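Local structure of flavin-dependent monooxygenase, oxygenase subunit HsaA (Rhodococcus sp., 2RFQ) at residues S40-A43 / L44-G48; S100-A103 / Q104-W108; R321-R324 / D325-R328. The protein catalyses the FMNH2-dependent ortho-hydroxylation of the phenolic ring of the secosteroid 3-HSA, a step in bacterial cholesterol catabolism. All blocks are in the same frame, centred on the assembly; numbering follows the deposited sequence.

Contact 1 (S40-A43 / L44-G48)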
ATOM      1  N   SER A  40      -5.763  36.725  15.032  1.00  9.39           N
ATOM      2  CA  SER A  40      -6.004  35.301  15.349  1.00  9.74           C
ATOM      3  C   SER A  40      -5.307  34.890  16.642  1.00  9.73           C
ATOM      4  O   SER A  40      -5.879  34.204  17.499  1.00  9.41           O
ATOM      5  CB  SER A  40      -5.554  34.386  14.184  1.00  9.84           C
ATOM      6  OG  SER A  40      -6.404  34.552  13.028  1.00 11.61           O
HETATM    7  N   MSE A  41      -4.058  35.294  16.790  1.00  8.26           N
HETATM    8  CA  MSE A  41      -3.316  34.942  18.018  1.00  8.90           C
HETATM    9  C   MSE A  41      -3.995  35.589  19.240  1.00  8.16           C
HETATM   10  O   MSE A  41      -4.100  34.956  20.302  1.00  8.49           O
HETATM   11  CB  MSE A  41      -1.837  35.336  17.905  1.00  8.77           C
HETATM   12  CG  MSE A  41      -1.068  34.585  16.812  1.00 11.20           C
HETATM   13 SE   MSE A  41      -0.973  32.643  17.198  1.00 20.25          SE
HETATM   14  CE  MSE A  41       0.388  32.666  18.595  1.00 17.33           C
ATOM     15  N   LYS A  42      -4.472  36.832  19.091  1.00  8.42           N
ATOM     16  CA  LYS A  42      -5.194  37.501  20.175  1.00  9.73           C
ATOM     17  C   LYS A  42      -6.476  36.744  20.530  1.00  9.17           C
ATOM     18  O   LYS A  42      -6.749  36.498  21.708  1.00  8.80           O
ATOM     19  CB  LYS A  42      -5.495  38.946  19.774  1.00  9.78           C
ATOM     20  CG  LYS A  42      -6.248  39.741  20.818  1.00 13.78           C
ATOM     21  CD  LYS A  42      -6.346  41.212  20.378  1.00 18.04           C
ATOM     22  CE  LYS A  42      -7.174  42.057  21.371  1.00 20.91           C
ATOM     23  NZ  LYS A  42      -8.636  41.828  21.220  1.00 23.77           N
ATOM     24  N   ALA A  43      -7.231  36.334  19.510  1.00  9.03           N
ATOM     25  CA  ALA A  43      -8.485  35.613  19.751  1.00  8.86           C
ATOM     26  C   ALA A  43      -8.186  34.276  20.417  1.00  8.52           C
ATOM     27  O   ALA A  43      -8.906  33.862  21.339  1.00  8.75           O
ATOM     28  CB  ALA A  43      -9.227  35.400  18.468  1.00  9.46           C
ATOM     29  N   LEU A  44      -7.137  33.600  19.946  1.00  8.55           N
ATOM     30  CA  LEU A  44      -6.730  32.322  20.559  1.00  8.41           C
ATOM     31  C   LEU A  44      -6.378  32.518  22.045  1.00  9.27           C
ATOM     32  O   LEU A  44      -6.826  31.741  22.912  1.00  8.71           O
ATOM     33  CB  LEU A  44      -5.567  31.696  19.793  1.00  9.19           C
ATOM     34  CG  LEU A  44      -6.001  31.080  18.452  1.00  8.59           C
ATOM     35  CD1 LEU A  44      -4.756  30.854  17.606  1.00 11.67           C
ATOM     36  CD2 LEU A  44      -6.815  29.786  18.664  1.00 11.11           C
ATOM     37  N   GLN A  45      -5.630  33.583  22.333  1.00  8.97           N
ATOM     38  CA  GLN A  45      -5.270  33.922  23.712  1.00  9.75           C
ATOM     39  C   GLN A  45      -6.556  34.113  24.542  1.00  9.67           C
ATOM     40  O   GLN A  45      -6.690  33.565  25.640  1.00  9.42           O
ATOM     41  CB  GLN A  45      -4.406  35.188  23.757  1.00 10.02           C
ATOM     42  CG  GLN A  45      -4.096  35.675  25.176  1.00 10.46           C
ATOM     43  CD  GLN A  45      -3.259  36.945  25.209  1.00 10.96           C
ATOM     44  OE1 GLN A  45      -2.271  37.079  24.495  1.00 12.29           O
ATOM     45  NE2 GLN A  45      -3.658  37.890  26.042  1.00 11.95           N
ATOM     46  N   GLU A  46      -7.505  34.865  23.991  1.00  9.16           N
ATOM     47  CA  GLU A  46      -8.749  35.148  24.710  1.00  9.55           C
ATOM     48  C   GLU A  46      -9.616  33.910  24.968  1.00  9.35           C
ATOM     49  O   GLU A  46     -10.423  33.910  25.895  1.00 10.65           O
ATOM     50  CB  GLU A  46      -9.531  36.264  24.018  1.00 10.16           C
ATOM     51  CG  GLU A  46      -8.803  37.599  24.080  1.00 13.59           C
ATOM     52  CD  GLU A  46      -9.381  38.643  23.133  1.00 19.00           C
ATOM     53  OE1 GLU A  46     -10.299  38.316  22.341  1.00 20.65           O
ATOM     54  OE2 GLU A  46      -8.896  39.797  23.180  1.00 20.44           O
ATOM     55  N   THR A  47      -9.428  32.843  24.192  1.00  8.95           N
ATOM     56  CA  THR A  47     -10.170  31.598  24.486  1.00  8.37           C
ATOM     57  C   THR A  47      -9.651  30.919  25.755  1.00  8.31           C
ATOM     58  O   THR A  47     -10.348  30.100  26.327  1.00  8.60           O
ATOM     59  CB  THR A  47     -10.076  30.549  23.370  1.00  7.42           C
ATOM     60  OG1 THR A  47      -8.726  30.018  23.288  1.00  8.63           O
ATOM     61  CG2 THR A  47     -10.536  31.143  22.036  1.00  8.95           C
ATOM     62  N   GLY A  48      -8.424  31.246  26.154  1.00  8.14           N
ATOM     63  CA  GLY A  48      -7.735  30.529  27.229  1.00  8.24           C
ATOM     64  C   GLY A  48      -6.825  29.412  26.742  1.00  8.76           C
ATOM     65  O   GLY A  48      -6.166  28.735  27.536  1.00  8.11           O
TER
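K42 and E46, one turn apart near the C-terminal end of helix 38-47, form an i to i+4 salt bridge on the outer side of this amphipathic helix, within the N-terminal part of the acyl-CoA dehydrogenase-like fold. K42 NZ donates to E46 OE2 over 2.8 Å. The lysine chain runs straight as far as CE, with CG anti to the backbone N, and bends only at its last torsion (chi4 -77°), which brings the ammonium round to the glutamate. E46 is extended beyond CG, and its OE2 is met on the syn side, 20° out of the carboxylate plane. E46 OE2 also lies 3.5 Å from K42 CG, alongside the lysine's methylenes.

The backbone beneath is regular: L44 N donates to S40 O, Q45 N to M41 O and E46 N to K42 O, while the last bond, T47 N to A43 O, is weak. Here the helix ends. T47 OG1 donates to L44 O at 2.6 Å, in the carbonyl plane and on a lone pair, and accepts from F49 N. G48, with positive phi (94°), closes a Schellman motif, G48 N being bonded to Q45 O at 2.9 Å.

On the inward side M41, a selenomethionine, brings M41 SE to 4.2 Å from L44 CD1; M41 packs on V85 and I89 of helix 80-96, and L44 reaches both that helix and L16 of helix 11-25. Q45 OE1 is bonded by R115. The chemistry is thus divided by side: apolar groups join the helix to its two neighbours, whereas the K42-E46 pair lies in exposed surroundings, where solvent would probably screen it and leave it a modest contribution to holding the last turn.

Contact 2 (S100-A103 / Q104-W108)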
ATOM      1  N   SER A 100      13.386  26.484  36.324  1.00  9.19           N
ATOM      2  CA  SER A 100      13.409  27.036  37.678  1.00 10.03           C
ATOM      3  C   SER A 100      12.261  28.027  37.877  1.00 10.29           C
ATOM      4  O   SER A 100      11.812  28.702  36.918  1.00 10.09           O
ATOM      5  CB  SER A 100      14.748  27.742  37.923  1.00 10.64           C
ATOM      6  OG  SER A 100      14.823  28.924  37.133  1.00 10.32           O
ATOM      7  N   GLN A 101      11.817  28.144  39.130  1.00  9.54           N
ATOM      8  CA  GLN A 101      10.815  29.127  39.488  1.00 10.18           C
ATOM      9  C   GLN A 101      11.252  30.523  39.040  1.00 10.19           C
ATOM     10  O   GLN A 101      10.430  31.330  38.581  1.00 10.87           O
ATOM     11  CB  GLN A 101      10.582  29.108  41.006  1.00 10.34           C
ATOM     12  CG  GLN A 101       9.614  30.165  41.494  1.00 10.90           C
ATOM     13  CD  GLN A 101       8.169  29.871  41.130  1.00 11.64           C
ATOM     14  OE1 GLN A 101       7.773  28.713  40.969  1.00 12.50           O
ATOM     15  NE2 GLN A 101       7.365  30.935  41.003  1.00 10.60           N
ATOM     16  N   GLN A 102      12.549  30.806  39.154  1.00 10.79           N
ATOM     17  CA  GLN A 102      13.060  32.134  38.810  1.00 11.57           C
ATOM     18  C   GLN A 102      12.898  32.403  37.325  1.00 10.98           C
ATOM     19  O   GLN A 102      12.529  33.505  36.931  1.00 11.06           O
ATOM     20  CB  GLN A 102      14.525  32.266  39.225  1.00 11.75           C
ATOM     21  CG  GLN A 102      15.103  33.655  39.030  1.00 12.19           C
ATOM     22  CD  GLN A 102      16.597  33.704  39.402  1.00 14.19           C
ATOM     23  OE1 GLN A 102      17.134  32.773  40.031  1.00 19.88           O
ATOM     24  NE2 GLN A 102      17.270  34.789  39.024  1.00 19.18           N
ATOM     25  N   ALA A 103      13.156  31.386  36.500  1.00 10.03           N
ATOM     26  CA  ALA A 103      12.967  31.522  35.045  1.00  9.50           C
ATOM     27  C   ALA A 103      11.490  31.791  34.702  1.00  9.24           C
ATOM     28  O   ALA A 103      11.173  32.657  33.881  1.00  9.02           O
ATOM     29  CB  ALA A 103      13.455  30.270  34.326  1.00  9.97           C
ATOM     30  N   GLN A 104      10.584  31.073  35.358  1.00  9.47           N
ATOM     31  CA  GLN A 104       9.142  31.317  35.140  1.00  9.65           C
ATOM     32  C   GLN A 104       8.746  32.728  35.561  1.00  9.97           C
ATOM     33  O   GLN A 104       7.965  33.379  34.886  1.00 10.52           O
ATOM     34  CB  GLN A 104       8.302  30.313  35.915  1.00  9.81           C
ATOM     35  CG  GLN A 104       8.496  28.875  35.478  1.00  9.89           C
ATOM     36  CD  GLN A 104       7.888  27.913  36.475  1.00 10.22           C
ATOM     37  OE1 GLN A 104       6.701  28.009  36.792  1.00  9.82           O
ATOM     38  NE2 GLN A 104       8.716  27.015  37.015  1.00 10.14           N
ATOM     39  N   GLU A 105       9.294  33.197  36.683  1.00 10.24           N
ATOM     40  CA  GLU A 105       9.067  34.563  37.127  1.00 10.95           C
ATOM     41  C   GLU A 105       9.615  35.569  36.093  1.00 10.41           C
ATOM     42  O   GLU A 105       8.965  36.570  35.782  1.00 10.60           O
ATOM     43  CB  GLU A 105       9.692  34.788  38.513  1.00 11.59           C
ATOM     44  CG  GLU A 105       9.609  36.243  39.002  1.00 16.37           C
ATOM     45  CD  GLU A 105       8.216  36.671  39.460  1.00 22.40           C
ATOM     46  OE1 GLU A 105       7.405  35.803  39.866  1.00 24.85           O
ATOM     47  OE2 GLU A 105       7.938  37.898  39.429  1.00 25.80           O
ATOM     48  N   ASP A 106      10.801  35.298  35.545  1.00  9.68           N
ATOM     49  CA  ASP A 106      11.354  36.152  34.478  1.00  9.65           C
ATOM     50  C   ASP A 106      10.391  36.344  33.315  1.00 10.31           C
ATOM     51  O   ASP A 106      10.232  37.453  32.806  1.00 10.50           O
ATOM     52  CB  ASP A 106      12.681  35.593  33.955  1.00  9.33           C
ATOM     53  CG  ASP A 106      13.817  35.700  34.960  1.00 11.63           C
ATOM     54  OD1 ASP A 106      13.696  36.417  35.968  1.00 12.09           O
ATOM     55  OD2 ASP A 106      14.849  35.054  34.714  1.00 11.66           O
ATOM     56  N   VAL A 107       9.753  35.246  32.911  1.00  9.68           N
ATOM     57  CA  VAL A 107       8.859  35.243  31.766  1.00  9.68           C
ATOM     58  C   VAL A 107       7.473  35.798  32.083  1.00  9.82           C
ATOM     59  O   VAL A 107       6.960  36.646  31.336  1.00  9.80           O
ATOM     60  CB  VAL A 107       8.764  33.821  31.170  1.00 10.00           C
ATOM     61  CG1 VAL A 107       7.763  33.777  30.024  1.00 11.51           C
ATOM     62  CG2 VAL A 107      10.176  33.368  30.707  1.00  9.96           C
ATOM     63  N   TRP A 108       6.888  35.325  33.183  1.00 10.18           N
ATOM     64  CA  TRP A 108       5.466  35.563  33.464  1.00 10.81           C
ATOM     65  C   TRP A 108       5.195  36.471  34.662  1.00 11.27           C
ATOM     66  O   TRP A 108       4.025  36.768  34.968  1.00 11.56           O
ATOM     67  CB  TRP A 108       4.744  34.228  33.689  1.00 10.57           C
ATOM     68  CG  TRP A 108       4.532  33.401  32.430  1.00 11.27           C
ATOM     69  CD1 TRP A 108       4.209  33.865  31.174  1.00 11.45           C
ATOM     70  CD2 TRP A 108       4.578  31.974  32.333  1.00 11.27           C
ATOM     71  NE1 TRP A 108       4.084  32.801  30.291  1.00 10.93           N
ATOM     72  CE2 TRP A 108       4.302  31.633  30.977  1.00 10.84           C
ATOM     73  CE3 TRP A 108       4.846  30.946  33.252  1.00  9.83           C
ATOM     74  CZ2 TRP A 108       4.267  30.304  30.529  1.00 10.85           C
ATOM     75  CZ3 TRP A 108       4.808  29.622  32.808  1.00 10.78           C
ATOM     76  CH2 TRP A 108       4.519  29.312  31.454  1.00 10.83           C
TER
HETATM   77  O   HOH W   1       8.094  26.227  39.668  1.00 14.17           O
HETATM   78  O   HOH W   2       8.665  33.494  41.724  1.00 23.73           O
HETATM   79  O   HOH W   3      15.988  36.915  37.278  1.00 23.84           O
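S100 and Q104 meet at the start of helix 101-108, where S100 is the N-cap: S100 OG accepts from A103 N at 3.0 Å, and the serine's carbonyl O takes the N-H of Q104. With OG near +60° from the backbone N (chi1 69°), the hydroxyl is turned back over the first turn; it also bonds the carbonyl of H205.

Q101 follows, its backbone O bonded by E105 N. Its amide uses both ends through water. Q101 OE1 and Q104 NE2 each lie 2.8 Å from one water, which donates to the first and accepts from the second, while Q101 NE2 donates to a second water that donates to E105 OE1. Q57 is a further partner of Q101 NE2, and W58 and N224 hold Q104 OE1, so this flank of the helix is tied to neighbouring loops.

Q102 repeats the pattern one residue on. D106 N donates to Q102 O at 2.8 Å, and a third water links the side chains, accepting from Q102 NE2 and donating to D106 OD1. The other carboxylate oxygen, OD2, is engaged by H205 and by a salt bridge to R206.

A103 turns its small side chain to L170 of strand 162-172, joining the helix to the sheet beside V107. Its carbonyl O receives V107 N, and V107 CG2 lies 3.4 Å from A103 O.

Contact 3 (R321-R324 / D325-R328)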
ATOM      1  N   ARG A 321       5.394   2.389  22.834  1.00  6.82           N
ATOM      2  CA  ARG A 321       4.133   2.310  22.069  1.00  6.98           C
ATOM      3  C   ARG A 321       3.652   3.698  21.628  1.00  6.30           C
ATOM      4  O   ARG A 321       3.142   3.864  20.511  1.00  6.38           O
ATOM      5  CB  ARG A 321       3.012   1.605  22.853  1.00  8.28           C
ATOM      6  CG  ARG A 321       3.196   0.100  22.855  1.00 11.57           C
ATOM      7  CD  ARG A 321       1.965  -0.608  23.388  1.00 14.55           C
ATOM      8  NE  ARG A 321       1.895  -0.496  24.834  1.00 16.53           N
ATOM      9  CZ  ARG A 321       0.957   0.130  25.524  1.00 19.16           C
ATOM     10  NH1 ARG A 321      -0.059   0.738  24.904  1.00 23.21           N
ATOM     11  NH2 ARG A 321       1.031   0.124  26.855  1.00 18.37           N
ATOM     12  N   ALA A 322       3.814   4.683  22.507  1.00  6.49           N
ATOM     13  CA  ALA A 322       3.410   6.049  22.216  1.00  6.17           C
ATOM     14  C   ALA A 322       4.137   6.559  20.986  1.00  6.25           C
ATOM     15  O   ALA A 322       3.521   7.058  20.059  1.00  6.79           O
ATOM     16  CB  ALA A 322       3.646   6.963  23.433  1.00  6.79           C
ATOM     17  N   ARG A 323       5.464   6.394  20.967  1.00  5.87           N
ATOM     18  CA  ARG A 323       6.238   6.829  19.793  1.00  6.28           C
ATOM     19  C   ARG A 323       5.859   6.083  18.507  1.00  6.06           C
ATOM     20  O   ARG A 323       5.704   6.691  17.439  1.00  6.74           O
ATOM     21  CB  ARG A 323       7.725   6.723  20.092  1.00  5.48           C
ATOM     22  CG  ARG A 323       8.238   7.907  20.909  1.00  5.90           C
ATOM     23  CD  ARG A 323       8.421   9.123  20.003  1.00  5.52           C
ATOM     24  NE  ARG A 323       9.622   8.957  19.153  1.00  5.42           N
ATOM     25  CZ  ARG A 323       9.759   9.435  17.915  1.00  6.05           C
ATOM     26  NH1 ARG A 323       8.766  10.116  17.316  1.00  5.75           N
ATOM     27  NH2 ARG A 323      10.913   9.240  17.283  1.00  6.26           N
ATOM     28  N   ARG A 324       5.703   4.764  18.634  1.00  5.73           N
ATOM     29  CA  ARG A 324       5.264   3.916  17.510  1.00  5.40           C
ATOM     30  C   ARG A 324       3.984   4.452  16.873  1.00  5.50           C
ATOM     31  O   ARG A 324       3.916   4.655  15.674  1.00  6.71           O
ATOM     32  CB  ARG A 324       5.053   2.482  18.004  1.00  5.70           C
ATOM     33  CG  ARG A 324       4.443   1.547  16.946  1.00  5.29           C
ATOM     34  CD  ARG A 324       3.883   0.250  17.578  1.00  6.49           C
ATOM     35  NE  ARG A 324       2.658   0.543  18.305  1.00  7.11           N
ATOM     36  CZ  ARG A 324       2.066  -0.279  19.173  1.00  7.85           C
ATOM     37  NH1 ARG A 324       2.584  -1.495  19.457  1.00  7.54           N
ATOM     38  NH2 ARG A 324       0.928   0.103  19.747  1.00  7.71           N
ATOM     39  N   ASP A 325       2.962   4.682  17.696  1.00  5.31           N
ATOM     40  CA  ASP A 325       1.654   5.077  17.193  1.00  6.13           C
ATOM     41  C   ASP A 325       1.608   6.532  16.776  1.00  6.76           C
ATOM     42  O   ASP A 325       0.774   6.917  15.954  1.00  6.86           O
ATOM     43  CB  ASP A 325       0.598   4.798  18.269  1.00  6.55           C
ATOM     44  CG  ASP A 325       0.404   3.292  18.534  1.00  7.42           C
ATOM     45  OD1 ASP A 325       0.760   2.455  17.664  1.00  7.10           O
ATOM     46  OD2 ASP A 325      -0.111   2.971  19.623  1.00  7.94           O
ATOM     47  N   GLN A 326       2.470   7.349  17.375  1.00  6.14           N
ATOM     48  CA  GLN A 326       2.501   8.780  17.107  1.00  6.15           C
ATOM     49  C   GLN A 326       3.054   9.077  15.705  1.00  6.32           C
ATOM     50  O   GLN A 326       2.420   9.782  14.899  1.00  6.55           O
ATOM     51  CB  GLN A 326       3.266   9.537  18.204  1.00  5.20           C
ATOM     52  CG  GLN A 326       3.618  10.972  17.799  1.00  5.70           C
ATOM     53  CD  GLN A 326       5.019  11.055  17.263  1.00  8.07           C
ATOM     54  OE1 GLN A 326       5.927  10.406  17.792  1.00  7.99           O
ATOM     55  NE2 GLN A 326       5.220  11.864  16.205  1.00  7.69           N
ATOM     56  N   VAL A 327       4.216   8.511  15.379  1.00  5.97           N
ATOM     57  CA  VAL A 327       4.684   8.659  13.996  1.00  6.48           C
ATOM     58  C   VAL A 327       3.663   8.042  13.019  1.00  5.78           C
ATOM     59  O   VAL A 327       3.395   8.590  11.939  1.00  7.88           O
ATOM     60  CB  VAL A 327       6.111   8.097  13.763  1.00  6.73           C
ATOM     61  CG1 VAL A 327       7.123   8.778  14.714  1.00  5.90           C
ATOM     62  CG2 VAL A 327       6.150   6.576  13.910  1.00  6.09           C
ATOM     63  N   ARG A 328       3.063   6.927  13.422  1.00  6.31           N
ATOM     64  CA  ARG A 328       2.089   6.289  12.525  1.00  6.83           C
ATOM     65  C   ARG A 328       0.837   7.142  12.331  1.00  6.85           C
ATOM     66  O   ARG A 328       0.269   7.140  11.243  1.00  7.18           O
ATOM     67  CB  ARG A 328       1.716   4.889  13.004  1.00  6.42           C
ATOM     68  CG  ARG A 328       1.210   4.004  11.829  1.00  7.89           C
ATOM     69  CD  ARG A 328       1.464   2.500  12.143  1.00  7.49           C
ATOM     70  NE  ARG A 328       1.085   1.561  11.077  1.00  9.76           N
ATOM     71  CZ  ARG A 328       1.796   1.361   9.967  1.00  9.01           C
ATOM     72  NH1 ARG A 328       2.930   2.046   9.743  1.00  8.79           N
ATOM     73  NH2 ARG A 328       1.391   0.472   9.061  1.00 10.35           N
TER
HETATM   74  O   HOH W   4      -1.266   1.990  21.912  1.00 15.99           O
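R324 meets D325, its immediate neighbour in helix 316-344, side by side. R324 CB merely abuts the following peptide N. CG stands anti to the backbone N, 3.9 Å from R324 CG to D325 OD1, and the chain bends at chi3, which swings the guanidinium alongside the carboxylate; R324 CD is 3.8 Å from D325 OD1. R324 NE donates to D325 OD1 over 2.8 Å, coming from above the carboxylate plane, 49° out of it. At the tip R324 NH2 reaches D325 OD2 on its syn side at 3.1 Å, with only a weak second bond to OD1, giving a side-on grip in which the two planes are 40° apart. One face of the guanidinium carries R321 CG, offset toward its rim. NH1 makes a weak bond to S287 of the second subunit, whose S288 OG is hydrogen-bonded to D325 OD1.

This helix belongs to the C-terminal helical domain of the acyl-CoA dehydrogenase fold, and here it forms part of an interface of the homotetramer, where R328 pairs with D289 of the second subunit. A leucine in place of R324 would probably leave the buried D325 carboxylate without its cationic mate, held chiefly by S288 of the second subunit.

Further round the helix, R323 NH1 donates to Q326 OE1 at 2.9 Å, in the carbonyl plane on a lone pair, with guanidinium and amide nearly coplanar (18°). A370 O accepts from both R323 NH1 and Q326 NE2, while V327 CG1 comes within 3.4 Å of R323 NH1.

The three contacts come in series along the chain, each on a single helix, with a residue at its end in contacts 1 and 2: contact 1 on helix 38-47, contact 2 on helix 101-108, contact 3 on helix 316-344. The first two belong to the N-terminal domain and both pack against helix 80-96, their centres about 23 Å and nearest atoms about 10 Å apart. Contact 3, in the C-terminal domain, lies about 30 Å from contact 1, across the chain's centre, and about 33 Å from contact 2, centre to centre. Contact 3 alone touches another subunit. Short-range pairings, direct or water-mediated, thus serve different settings: a helix packed between two others with one exposed flank, a helix-to-sheet junction and a tetramer interface.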